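Local coordinates for protein cytochrome P450 (Bacillus megaterium, PDB 5L92) that binds heme b and corticosterone and, as a cytochrome P450 monooxygenase, probably inserts oxygen from molecular oxygen into steroids, at residues L59-P71 / G81-A93. Sequence-based numbering, arbitrary orientation.
Sequences LEQKNIFSSDRRP and GTSLINIDPPKHA. With HEM (protoporphyrin IX containing Fe), chain C.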
ATOM      1  N   LEU A  59     -14.731  -2.963   8.053  1.00 28.44           N
ATOM      2  CA  LEU A  59     -13.870  -1.788   8.156  1.00 28.79           C
ATOM      3  C   LEU A  59     -14.569  -0.581   8.780  1.00 30.45           C
ATOM      4  O   LEU A  59     -13.897   0.251   9.386  1.00 29.76           O
ATOM      5  CB  LEU A  59     -13.301  -1.409   6.785  1.00 28.82           C
ATOM      6  CG  LEU A  59     -12.319  -2.365   6.131  1.00 28.53           C
ATOM      7  CD1 LEU A  59     -11.871  -1.810   4.798  1.00 29.83           C
ATOM      8  CD2 LEU A  59     -11.118  -2.682   7.039  1.00 29.27           C
ATOM      9  N   GLU A  60     -15.890  -0.441   8.642  1.00 31.66           N
ATOM     10  CA  GLU A  60     -16.560   0.687   9.292  1.00 34.31           C
ATOM     11  C   GLU A  60     -16.754   0.448  10.789  1.00 33.13           C
ATOM     12  O   GLU A  60     -16.729   1.396  11.580  1.00 33.99           O
ATOM     13  CB  GLU A  60     -17.918   0.966   8.658  1.00 36.67           C
ATOM     14  CG  GLU A  60     -17.832   1.849   7.438  1.00 41.26           C
ATOM     15  CD  GLU A  60     -19.144   1.940   6.668  1.00 48.98           C
ATOM     16  OE1 GLU A  60     -20.189   1.452   7.167  1.00 51.42           O
ATOM     17  OE2 GLU A  60     -19.128   2.503   5.551  1.00 50.64           O
ATOM     18  N   GLN A  61     -16.963  -0.797  11.201  1.00 33.06           N
ATOM     19  CA  GLN A  61     -17.329  -1.068  12.590  1.00 34.76           C
ATOM     20  C   GLN A  61     -16.072  -1.243  13.446  1.00 34.47           C
ATOM     21  O   GLN A  61     -15.723  -2.331  13.912  1.00 33.33           O
ATOM     22  CB  GLN A  61     -18.261  -2.262  12.659  1.00 35.97           C
ATOM     23  CG  GLN A  61     -19.629  -1.968  12.080  1.00 39.92           C
ATOM     24  CD  GLN A  61     -20.656  -2.949  12.577  1.00 47.81           C
ATOM     25  OE1 GLN A  61     -20.712  -4.087  12.120  1.00 50.26           O
ATOM     26  NE2 GLN A  61     -21.454  -2.524  13.547  1.00 53.95           N
ATOM     27  N   LYS A  62     -15.416  -0.100  13.644  1.00 34.22           N
ATOM     28  CA  LYS A  62     -14.138   0.026  14.353  1.00 35.40           C
ATOM     29  C   LYS A  62     -14.213  -0.443  15.798  1.00 36.89           C
ATOM     30  O   LYS A  62     -13.202  -0.893  16.348  1.00 37.71           O
ATOM     31  CB  LYS A  62     -13.706   1.494  14.351  1.00 37.99           C
ATOM     32  CG  LYS A  62     -14.823   2.376  15.004  1.00 38.93           C
ATOM     33  CD  LYS A  62     -14.785   3.835  14.670  1.00 41.39           C
ATOM     34  CE  LYS A  62     -15.945   4.548  15.328  1.00 40.24           C
ATOM     35  NZ  LYS A  62     -17.004   4.877  14.367  1.00 53.45           N
ATOM     36  N   ASN A  63     -15.364  -0.302  16.448  1.00 37.34           N
ATOM     37  CA  ASN A  63     -15.475  -0.695  17.846  1.00 39.57           C
ATOM     38  C   ASN A  63     -15.803  -2.168  17.998  1.00 41.30           C
ATOM     39  O   ASN A  63     -15.725  -2.701  19.107  1.00 43.95           O
ATOM     40  CB  ASN A  63     -16.519   0.178  18.554  1.00 39.13           C
ATOM     41  CG  ASN A  63     -16.088   1.643  18.616  1.00 39.77           C
ATOM     42  OD1 ASN A  63     -14.920   1.937  18.876  1.00 41.24           O
ATOM     43  ND2 ASN A  63     -17.004   2.557  18.308  1.00 41.87           N
ATOM     44  N   ILE A  64     -16.121  -2.853  16.905  1.00 38.24           N
ATOM     45  CA  ILE A  64     -16.306  -4.296  16.925  1.00 36.68           C
ATOM     46  C   ILE A  64     -15.103  -5.015  16.341  1.00 33.97           C
ATOM     47  O   ILE A  64     -14.594  -5.960  16.950  1.00 34.00           O
ATOM     48  CB  ILE A  64     -17.607  -4.696  16.200  1.00 37.87           C
ATOM     49  CG1 ILE A  64     -18.802  -4.142  16.984  1.00 42.68           C
ATOM     50  CG2 ILE A  64     -17.709  -6.202  16.062  1.00 37.49           C
ATOM     51  CD1 ILE A  64     -20.156  -4.489  16.382  1.00 46.32           C
ATOM     52  N   PHE A  65     -14.572  -4.520  15.218  1.00 32.80           N
ATOM     53  CA  PHE A  65     -13.477  -5.163  14.510  1.00 30.91           C
ATOM     54  C   PHE A  65     -12.248  -4.316  14.786  1.00 30.39           C
ATOM     55  O   PHE A  65     -12.035  -3.267  14.169  1.00 29.49           O
ATOM     56  CB  PHE A  65     -13.797  -5.328  13.019  1.00 28.89           C
ATOM     57  CG  PHE A  65     -14.959  -6.222  12.765  1.00 29.39           C
ATOM     58  CD1 PHE A  65     -14.811  -7.599  12.757  1.00 28.34           C
ATOM     59  CD2 PHE A  65     -16.205  -5.694  12.547  1.00 30.32           C
ATOM     60  CE1 PHE A  65     -15.904  -8.425  12.546  1.00 29.57           C
ATOM     61  CE2 PHE A  65     -17.283  -6.506  12.310  1.00 31.17           C
ATOM     62  CZ  PHE A  65     -17.129  -7.878  12.311  1.00 30.57           C
ATOM     63  N   SER A  66     -11.444  -4.788  15.728  1.00 31.08           N
ATOM     64  CA  SER A  66     -10.333  -4.021  16.269  1.00 32.28           C
ATOM     65  C   SER A  66      -9.139  -4.045  15.333  1.00 31.50           C
ATOM     66  O   SER A  66      -8.877  -5.050  14.668  1.00 30.29           O
ATOM     67  CB  SER A  66      -9.932  -4.604  17.636  1.00 35.12           C
ATOM     68  OG  SER A  66      -8.859  -3.895  18.207  1.00 36.84           O
ATOM     69  N   SER A  67      -8.378  -2.974  15.401  1.00 32.67           N
ATOM     70  CA  SER A  67      -7.144  -2.832  14.708  1.00 34.12           C
ATOM     71  C   SER A  67      -5.936  -3.019  15.670  1.00 38.95           C
ATOM     72  O   SER A  67      -4.806  -2.960  15.263  1.00 39.46           O
ATOM     73  CB  SER A  67      -7.069  -1.497  14.021  1.00 34.21           C
ATOM     74  OG  SER A  67      -7.888  -1.388  12.912  1.00 30.79           O
ATOM     75  N   ASP A  68      -6.211  -3.243  16.945  1.00 39.94           N
ATOM     76  CA  ASP A  68      -5.176  -3.474  17.935  1.00 45.31           C
ATOM     77  C   ASP A  68      -4.636  -4.881  17.777  1.00 49.97           C
ATOM     78  O   ASP A  68      -5.293  -5.841  18.038  1.00 50.01           O
ATOM     79  CB  ASP A  68      -5.712  -3.263  19.333  1.00 49.93           C
ATOM     80  CG  ASP A  68      -4.631  -2.924  20.341  1.00 62.56           C
ATOM     81  OD1 ASP A  68      -4.114  -1.791  20.389  1.00 60.89           O
ATOM     82  OD2 ASP A  68      -4.311  -3.822  21.111  1.00 67.18           O
ATOM     83  N   ARG A  69      -3.433  -4.978  17.295  1.00 53.83           N
ATOM     84  CA  ARG A  69      -2.825  -6.262  17.061  1.00 61.54           C
ATOM     85  C   ARG A  69      -1.824  -6.510  18.168  1.00 67.18           C
ATOM     86  O   ARG A  69      -0.791  -5.885  18.253  1.00 65.70           O
ATOM     87  CB  ARG A  69      -2.178  -6.327  15.676  1.00 64.04           C
ATOM     88  CG  ARG A  69      -2.684  -5.330  14.644  1.00 59.90           C
ATOM     89  CD  ARG A  69      -3.212  -5.996  13.390  1.00 59.39           C
ATOM     90  NE  ARG A  69      -4.389  -5.345  12.835  1.00 57.67           N
ATOM     91  CZ  ARG A  69      -4.372  -4.175  12.237  1.00 53.02           C
ATOM     92  NH1 ARG A  69      -3.273  -3.494  12.125  1.00 50.16           N
ATOM     93  NH2 ARG A  69      -5.457  -3.676  11.778  1.00 42.74           N
ATOM     94  N   ARG A  70      -2.166  -7.420  19.047  1.00 66.63           N
ATOM     95  CA  ARG A  70      -1.305  -7.712  20.167  1.00 68.20           C
ATOM     96  C   ARG A  70      -0.448  -8.872  19.836  1.00 73.63           C
ATOM     97  O   ARG A  70      -0.866  -9.792  19.170  1.00 76.23           O
ATOM     98  CB  ARG A  70      -2.093  -7.969  21.432  1.00 62.17           C
ATOM     99  CG  ARG A  70      -2.769  -6.715  21.953  1.00 58.01           C
ATOM    100  CD  ARG A  70      -3.285  -6.896  23.362  1.00 54.34           C
ATOM    101  NE  ARG A  70      -4.312  -7.925  23.430  1.00 54.29           N
ATOM    102  CZ  ARG A  70      -5.610  -7.729  23.208  1.00 53.31           C
ATOM    103  NH1 ARG A  70      -6.069  -6.540  22.889  1.00 54.81           N
ATOM    104  NH2 ARG A  70      -6.447  -8.742  23.279  1.00 51.40           N
ATOM    105  N   PRO A  71       0.829  -8.782  20.342  1.00 78.42           N
ATOM    106  CA  PRO A  71       1.697  -9.904  19.998  1.00 83.80           C
ATOM    107  C   PRO A  71       1.698 -10.951  21.075  1.00 81.98           C
ATOM    108  O   PRO A  71       1.321 -10.542  22.159  1.00 78.49           O
ATOM    109  CB  PRO A  71       3.058  -9.246  19.910  1.00 83.87           C
ATOM    110  CG  PRO A  71       3.044  -8.262  21.021  1.00 72.90           C
ATOM    111  CD  PRO A  71       1.636  -7.841  21.238  1.00 74.61           C
ATOM    112  N   GLY A  81       3.629  -0.993  16.623  1.00 38.75           N
ATOM    113  CA  GLY A  81       2.389  -1.321  17.312  1.00 38.41           C
ATOM    114  C   GLY A  81       1.717  -0.161  18.021  1.00 38.11           C
ATOM    115  O   GLY A  81       0.569  -0.317  18.450  1.00 38.21           O
ATOM    116  N   THR A  82       2.388   0.984  18.158  1.00 36.71           N
ATOM    117  CA  THR A  82       1.772   2.196  18.695  1.00 35.49           C
ATOM    118  C   THR A  82       1.322   3.160  17.604  1.00 35.17           C
ATOM    119  O   THR A  82       0.726   4.197  17.912  1.00 34.64           O
ATOM    120  CB  THR A  82       2.750   2.925  19.654  1.00 39.18           C
ATOM    121  OG1 THR A  82       3.732   3.679  18.924  1.00 37.51           O
ATOM    122  CG2 THR A  82       3.471   1.923  20.541  1.00 40.90           C
ATOM    123  N   SER A  83       1.588   2.852  16.347  1.00 34.45           N
ATOM    124  CA  SER A  83       1.236   3.772  15.284  1.00 33.60           C
ATOM    125  C   SER A  83      -0.249   3.676  14.913  1.00 34.40           C
ATOM    126  O   SER A  83      -0.960   2.711  15.235  1.00 34.41           O
ATOM    127  CB  SER A  83       2.113   3.524  14.058  1.00 33.96           C
ATOM    128  OG  SER A  83       1.695   2.368  13.336  1.00 34.72           O
ATOM    129  N   LEU A  84      -0.699   4.738  14.240  1.00 34.61           N
ATOM    130  CA  LEU A  84      -2.052   4.938  13.744  1.00 34.90           C
ATOM    131  C   LEU A  84      -2.725   3.681  13.241  1.00 34.37           C
ATOM    132  O   LEU A  84      -3.893   3.452  13.544  1.00 33.17           O
ATOM    133  CB  LEU A  84      -2.047   5.932  12.585  1.00 34.81           C
ATOM    134  CG  LEU A  84      -1.949   7.402  12.902  1.00 35.43           C
ATOM    135  CD1 LEU A  84      -1.888   8.112  11.566  1.00 35.11           C
ATOM    136  CD2 LEU A  84      -3.116   7.882  13.714  1.00 38.42           C
ATOM    137  N   ILE A  85      -2.011   2.877  12.454  1.00 32.77           N
ATOM    138  CA  ILE A  85      -2.645   1.727  11.816  1.00 34.52           C
ATOM    139  C   ILE A  85      -3.020   0.631  12.799  1.00 35.37           C
ATOM    140  O   ILE A  85      -3.838  -0.235  12.452  1.00 34.72           O
ATOM    141  CB  ILE A  85      -1.733   1.166  10.700  1.00 34.31           C
ATOM    142  CG1 ILE A  85      -2.530   0.239   9.779  1.00 34.87           C
ATOM    143  CG2 ILE A  85      -0.515   0.438  11.270  1.00 35.08           C
ATOM    144  CD1 ILE A  85      -1.917   0.034   8.392  1.00 31.89           C
ATOM    145  N   ASN A  86      -2.470   0.666  14.027  1.00 35.15           N
ATOM    146  CA  ASN A  86      -2.623  -0.409  15.010  1.00 36.74           C
ATOM    147  C   ASN A  86      -3.257   0.058  16.320  1.00 36.38           C
ATOM    148  O   ASN A  86      -3.139  -0.635  17.333  1.00 37.58           O
ATOM    149  CB  ASN A  86      -1.273  -1.063  15.321  1.00 37.02           C
ATOM    150  CG  ASN A  86      -0.689  -1.799  14.140  1.00 40.34           C
ATOM    151  OD1 ASN A  86      -1.397  -2.535  13.444  1.00 47.72           O
ATOM    152  ND2 ASN A  86       0.613  -1.591  13.884  1.00 39.74           N
ATOM    153  N   ILE A  87      -3.965   1.190  16.326  1.00 35.35           N
ATOM    154  CA  ILE A  87      -4.604   1.666  17.540  1.00 35.81           C
ATOM    155  C   ILE A  87      -6.067   1.970  17.268  1.00 35.95           C
ATOM    156  O   ILE A  87      -6.451   2.346  16.155  1.00 36.01           O
ATOM    157  CB  ILE A  87      -3.865   2.891  18.114  1.00 35.79           C
ATOM    158  CG1 ILE A  87      -3.754   3.982  17.061  1.00 35.39           C
ATOM    159  CG2 ILE A  87      -2.474   2.457  18.601  1.00 36.97           C
ATOM    160  CD1 ILE A  87      -3.218   5.309  17.572  1.00 37.87           C
ATOM    161  N   ASP A  88      -6.882   1.775  18.297  1.00 35.61           N
ATOM    162  CA  ASP A  88      -8.326   1.934  18.290  1.00 35.60           C
ATOM    163  C   ASP A  88      -8.706   3.274  18.873  1.00 37.68           C
ATOM    164  O   ASP A  88      -7.885   3.954  19.489  1.00 37.70           O
ATOM    165  CB  ASP A  88      -8.989   0.816  19.110  1.00 36.27           C
ATOM    166  CG  ASP A  88      -9.086  -0.512  18.360  1.00 37.53           C
ATOM    167  OD1 ASP A  88      -8.987  -0.524  17.107  1.00 36.25           O
ATOM    168  OD2 ASP A  88      -9.290  -1.558  19.025  1.00 38.72           O
ATOM    169  N   PRO A  89      -9.970   3.685  18.723  1.00 38.04           N
ATOM    170  CA  PRO A  89     -10.407   4.897  19.412  1.00 40.63           C
ATOM    171  C   PRO A  89     -10.383   4.697  20.935  1.00 41.26           C
ATOM    172  O   PRO A  89     -10.487   3.549  21.399  1.00 39.76           O
ATOM    173  CB  PRO A  89     -11.838   5.101  18.911  1.00 42.81           C
ATOM    174  CG  PRO A  89     -11.992   4.207  17.721  1.00 41.05           C
ATOM    175  CD  PRO A  89     -11.061   3.066  17.951  1.00 38.25           C
ATOM    176  N   PRO A  90     -10.276   5.790  21.711  1.00 41.44           N
ATOM    177  CA  PRO A  90     -10.167   7.219  21.363  1.00 42.40           C
ATOM    178  C   PRO A  90      -8.750   7.705  21.037  1.00 42.36           C
ATOM    179  O   PRO A  90      -8.596   8.813  20.542  1.00 44.92           O
ATOM    180  CB  PRO A  90     -10.688   7.917  22.635  1.00 46.18           C
ATOM    181  CG  PRO A  90     -10.327   6.988  23.726  1.00 42.90           C
ATOM    182  CD  PRO A  90     -10.495   5.601  23.160  1.00 43.04           C
ATOM    183  N   LYS A  91      -7.738   6.879  21.321  1.00 41.39           N
ATOM    184  CA  LYS A  91      -6.357   7.215  21.000  1.00 42.98           C
ATOM    185  C   LYS A  91      -6.135   7.424  19.493  1.00 43.07           C
ATOM    186  O   LYS A  91      -5.262   8.218  19.092  1.00 40.86           O
ATOM    187  CB  LYS A  91      -5.461   6.102  21.546  1.00 42.00           C
ATOM    188  CG  LYS A  91      -3.941   6.290  21.463  1.00 44.39           C
ATOM    189  CD  LYS A  91      -3.472   7.588  22.140  1.00 57.73           C
ATOM    190  CE  LYS A  91      -1.959   7.575  22.417  1.00 62.37           C
ATOM    191  NZ  LYS A  91      -1.407   8.914  22.796  1.00 69.49           N
ATOM    192  N   HIS A  92      -6.893   6.728  18.634  1.00 38.71           N
ATOM    193  CA  HIS A  92      -6.644   6.873  17.198  1.00 36.84           C
ATOM    194  C   HIS A  92      -6.927   8.291  16.737  1.00 36.41           C
ATOM    195  O   HIS A  92      -6.135   8.889  16.000  1.00 36.95           O
ATOM    196  CB  HIS A  92      -7.489   5.908  16.363  1.00 35.24           C
ATOM    197  CG  HIS A  92      -7.337   6.153  14.895  1.00 33.08           C
ATOM    198  ND1 HIS A  92      -8.202   6.954  14.180  1.00 32.83           N
ATOM    199  CD2 HIS A  92      -6.376   5.760  14.020  1.00 33.43           C
ATOM    200  CE1 HIS A  92      -7.805   7.016  12.920  1.00 33.10           C
ATOM    201  NE2 HIS A  92      -6.701   6.297  12.794  1.00 33.95           N
ATOM    202  N   ALA A  93      -8.059   8.844  17.153  1.00 35.48           N
ATOM    203  CA  ALA A  93      -8.462  10.168  16.683  1.00 36.64           C
ATOM    204  C   ALA A  93      -7.480  11.240  17.129  1.00 39.73           C
ATOM    205  O   ALA A  93      -7.128  12.130  16.347  1.00 40.06           O
ATOM    206  CB  ALA A  93      -9.870  10.495  17.189  1.00 36.68           C
TER
HETATM  207  CHA HEM C 501      -3.592   3.215   5.841  1.00 26.11           C
HETATM  208  CHB HEM C 501      -3.439   1.507   1.261  1.00 24.31           C
HETATM  209  CHC HEM C 501      -0.068   4.724   0.080  1.00 25.51           C
HETATM  210  CHD HEM C 501       0.105   6.047   4.734  1.00 26.34           C
HETATM  211  C1A HEM C 501      -3.867   2.512   4.675  1.00 25.59           C
HETATM  212  C2A HEM C 501      -4.920   1.532   4.521  1.00 25.52           C
HETATM  213  C3A HEM C 501      -4.866   1.056   3.268  1.00 25.46           C
HETATM  214  C4A HEM C 501      -3.798   1.735   2.571  1.00 25.00           C
HETATM  215  CMA HEM C 501      -5.799  -0.010   2.658  1.00 25.60           C
HETATM  216  CAA HEM C 501      -5.922   1.090   5.623  1.00 25.60           C
HETATM  217  CBA HEM C 501      -5.245   0.306   6.748  1.00 26.25           C
HETATM  218  CGA HEM C 501      -6.241  -0.402   7.627  1.00 27.06           C
HETATM  219  O1A HEM C 501      -7.434  -0.073   7.611  1.00 25.97           O
HETATM  220  O2A HEM C 501      -5.863  -1.336   8.355  1.00 28.18           O
HETATM  221  C1B HEM C 501      -2.555   2.239   0.504  1.00 24.65           C
HETATM  222  C2B HEM C 501      -2.354   2.171  -0.938  1.00 25.53           C
HETATM  223  C3B HEM C 501      -1.399   3.067  -1.240  1.00 25.72           C
HETATM  224  C4B HEM C 501      -0.976   3.705  -0.009  1.00 25.22           C
HETATM  225  CMB HEM C 501      -3.144   1.260  -1.896  1.00 24.70           C
HETATM  226  CAB HEM C 501      -0.806   3.471  -2.606  1.00 25.76           C
HETATM  227  CBB HEM C 501      -1.459   3.299  -3.766  1.00 27.93           C
HETATM  228  C1C HEM C 501       0.271   5.371   1.245  1.00 25.88           C
HETATM  229  C2C HEM C 501       1.319   6.345   1.392  1.00 26.40           C
HETATM  230  C3C HEM C 501       1.350   6.715   2.660  1.00 27.20           C
HETATM  231  C4C HEM C 501       0.365   5.964   3.388  1.00 25.62           C
HETATM  232  CMC HEM C 501       2.225   6.926   0.276  1.00 26.76           C
HETATM  233  CAC HEM C 501       2.368   7.734   3.186  1.00 27.57           C
HETATM  234  CBC HEM C 501       1.952   8.845   3.787  1.00 32.84           C
HETATM  235  C1D HEM C 501      -0.866   5.404   5.446  1.00 26.38           C
HETATM  236  C2D HEM C 501      -1.094   5.565   6.868  1.00 27.87           C
HETATM  237  C3D HEM C 501      -2.132   4.785   7.198  1.00 28.09           C
HETATM  238  C4D HEM C 501      -2.562   4.104   5.981  1.00 27.22           C
HETATM  239  CMD HEM C 501      -0.227   6.492   7.762  1.00 27.92           C
HETATM  240  CAD HEM C 501      -2.790   4.586   8.587  1.00 28.95           C
HETATM  241  CBD HEM C 501      -3.992   5.533   8.770  1.00 29.65           C
HETATM  242  CGD HEM C 501      -4.775   5.290  10.045  1.00 31.41           C
HETATM  243  O1D HEM C 501      -5.502   6.202  10.502  1.00 32.45           O
HETATM  244  O2D HEM C 501      -4.723   4.178  10.630  1.00 31.70           O
HETATM  245  NA  HEM C 501      -3.188   2.634   3.470  1.00 26.91           N
HETATM  246  NB  HEM C 501      -1.683   3.169   1.025  1.00 25.96           N
HETATM  247  NC  HEM C 501      -0.285   5.153   2.493  1.00 27.49           N
HETATM  248  ND  HEM C 501      -1.756   4.484   4.958  1.00 27.57           N
HETATM  249 FE   HEM C 501      -1.761   3.951   2.960  1.00 22.92          FE
HETATM  250  O   HOH W   1      -6.096  -0.609  11.056  1.00 31.70           O
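Lys-62 and Asn-63 begin the contact, set against Pro-89 on the propionate side of the heme in this cytochrome P450. The contact joins edge strand 65-66 of the mixed sheet to the loop leading into helix 91-97, which carries the heme-binding His-92. CD of Lys-62 and OD1 of Asn-63 both approach CG of the proline ring. With chi1 at -180°, Ser-66 turns OG away from its own N and toward Asp-88 OD2, to which it donates at 2.5 Å. The same OG accepts from Asp-68 N at 3.0 Å, which makes an ST turn. Ser-67 N donates almost straight to Asp-88 OD1, at 3.0 Å and 170°. Both carboxylate oxygens are met on their syn sides, slightly out of plane. An alanine here in place of Asp-88 removes both oxygens and would probably leave Ser-66 OG and Ser-67 N without their shared acceptor group. Ser-67 O receives a CA-H...O contact from Asn-86 and also lies over the centre of the Arg-69 guanidinium. That group stands nearly perpendicular to the Asn-86 amide, whose ND2 binds Leu-80 O. Arg-69 NH1 bonds weakly to Ile-85 O. Both residues line the pocket that holds a malonic acid. In 81-93, His-92 NE2 donates to HEM O1D at 2.6 Å. A water bridges the other propionate to both segments: it donates to HEM O2A at 2.8 Å and to Ile-85 O, and accepts from Ser-67 OG and Arg-69 NH2.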